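Local coordinates for SidF, inhibitor of growth family, member 3 (Legionella pneumophila subsp. pneumophila, PDB 4FYE), which is a phosphoinositide phosphatase that probably removes phosphate from phosphatidylinositol phosphates of membranes, at residues K114-S117 against E118-S122. The protein carries 1 engineered substitution. Sequence-based numbering, arbitrary orientation.
Sequences KSIS and ETIPS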
loop_
_atom_site.group_PDB
_atom_site.type_symbol
_atom_site.label_atom_id
_atom_site.label_comp_id
_atom_site.label_asym_id
_atom_site.label_seq_id
_atom_site.Cartn_x
_atom_site.Cartn_y
_atom_site.Cartn_z
ATOM N N LYS A 114 27.445 24.945 0.388
ATOM C CA LYS A 114 28.737 25.263 0.947
ATOM C C LYS A 114 28.605 25.666 2.415
ATOM O O LYS A 114 29.299 25.107 3.270
ATOM C CB LYS A 114 29.417 26.349 0.124
ATOM C CG LYS A 114 30.768 26.821 0.689
ATOM C CD LYS A 114 31.970 26.316 -0.117
ATOM C CE LYS A 114 32.119 27.064 -1.438
ATOM N NZ LYS A 114 33.287 27.977 -1.485
ATOM N N SER A 115 27.710 26.604 2.716
ATOM C CA SER A 115 27.521 27.051 4.099
ATOM C C SER A 115 27.185 25.879 5.066
ATOM O O SER A 115 27.579 25.840 6.248
ATOM C CB SER A 115 26.384 28.055 4.141
ATOM O OG SER A 115 25.972 28.246 5.475
ATOM N N ILE A 116 26.430 24.927 4.556
ATOM C CA ILE A 116 25.989 23.852 5.395
ATOM C C ILE A 116 27.144 22.907 5.649
ATOM O O ILE A 116 27.310 22.430 6.768
ATOM C CB ILE A 116 24.808 23.136 4.756
ATOM C CG1 ILE A 116 23.537 23.866 5.164
ATOM C CG2 ILE A 116 24.764 21.684 5.177
ATOM C CD1 ILE A 116 22.373 23.553 4.221
ATOM N N SER A 117 27.925 22.667 4.595
ATOM C CA SER A 117 29.167 21.920 4.693
ATOM C C SER A 117 30.231 22.582 5.601
ATOM O O SER A 117 31.033 21.868 6.168
ATOM C CB SER A 117 29.730 21.609 3.303
ATOM O OG SER A 117 30.936 22.310 3.092
ATOM N N GLU A 118 30.235 23.914 5.751
ATOM C CA GLU A 118 31.171 24.556 6.658
ATOM C C GLU A 118 30.658 24.621 8.088
ATOM O O GLU A 118 31.455 24.839 8.988
ATOM C CB GLU A 118 31.558 25.958 6.202
ATOM C CG GLU A 118 32.246 26.037 4.838
ATOM C CD GLU A 118 32.155 27.439 4.173
ATOM O OE1 GLU A 118 31.633 28.415 4.806
ATOM O OE2 GLU A 118 32.612 27.569 2.999
ATOM N N THR A 119 29.364 24.403 8.335
ATOM C CA THR A 119 28.798 24.598 9.709
ATOM C C THR A 119 28.345 23.323 10.408
ATOM O O THR A 119 28.201 23.293 11.649
ATOM C CB THR A 119 27.574 25.542 9.722
ATOM O OG1 THR A 119 27.986 26.828 9.264
ATOM C CG2 THR A 119 27.007 25.722 11.151
ATOM N N ILE A 120 28.073 22.292 9.619
ATOM C CA ILE A 120 27.651 21.026 10.176
ATOM C C ILE A 120 28.830 20.056 10.098
ATOM O O ILE A 120 29.227 19.654 8.986
ATOM C CB ILE A 120 26.420 20.443 9.449
ATOM C CG1 ILE A 120 25.306 21.504 9.256
ATOM C CG2 ILE A 120 25.871 19.257 10.221
ATOM C CD1 ILE A 120 24.942 22.293 10.513
ATOM N N PRO A 121 29.404 19.691 11.270
ATOM C CA PRO A 121 30.470 18.649 11.231
ATOM C C PRO A 121 29.889 17.319 10.854
ATOM O O PRO A 121 28.808 16.982 11.312
ATOM C CB PRO A 121 31.052 18.633 12.658
ATOM C CG PRO A 121 30.035 19.374 13.519
ATOM C CD PRO A 121 29.320 20.348 12.601
ATOM N N SER A 122 30.605 16.610 9.990
ATOM C CA SER A 122 30.205 15.363 9.388
ATOM C C SER A 122 29.734 14.306 10.360
ATOM O O SER A 122 28.755 13.615 10.098
ATOM C CB SER A 122 31.369 14.819 8.595
ATOM O OG SER A 122 31.224 15.292 7.279
#
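With chi1 at -62°, Thr119 sets OG1 beside its own backbone N and turns it back toward the preceding turn, while Ile120, its CG1 likewise next to the backbone N (chi1 -47°), brings that branch to 3.3 Å from Ile116 O. Both residues lie at the C-terminal end of helix 98-119: the helical backbone ends at Thr119, and Ile120 departs from it, its psi of 111° turning the chain out of the helix. The Thr119 hydroxyl, tilted slightly from the plane of the Ser115 carbonyl, bonds a main-chain oxygen one turn back, OG1 to Ser115 O at 3.2 Å. The next carbonyl is shared: Ile120 N donates to Ile116 O over 3.0 Å, and Thr119 N reaches the same oxygen at 3.3 Å from well above the carbonyl plane, on the same face. Two residues earlier, Glu118 N donates to Lys114 O at 2.9 Å. On the buried side the two isoleucines run side by side, and Ile120 also rests on Gln144, Lys147 and Val148, joining the helix end to helix 136-163. Lys114 and Glu118 lie on an exposed side with their chains crossing; the lysine bends at each torsion beyond chi1, and its NZ stays 4.6 Å from Glu118 OE2, too far apart for a salt bridge, so any attraction is probably a longer-range one. Between the isoleucines, Ile116 CG2 meets Ile120 CG1 at 4.1 Å.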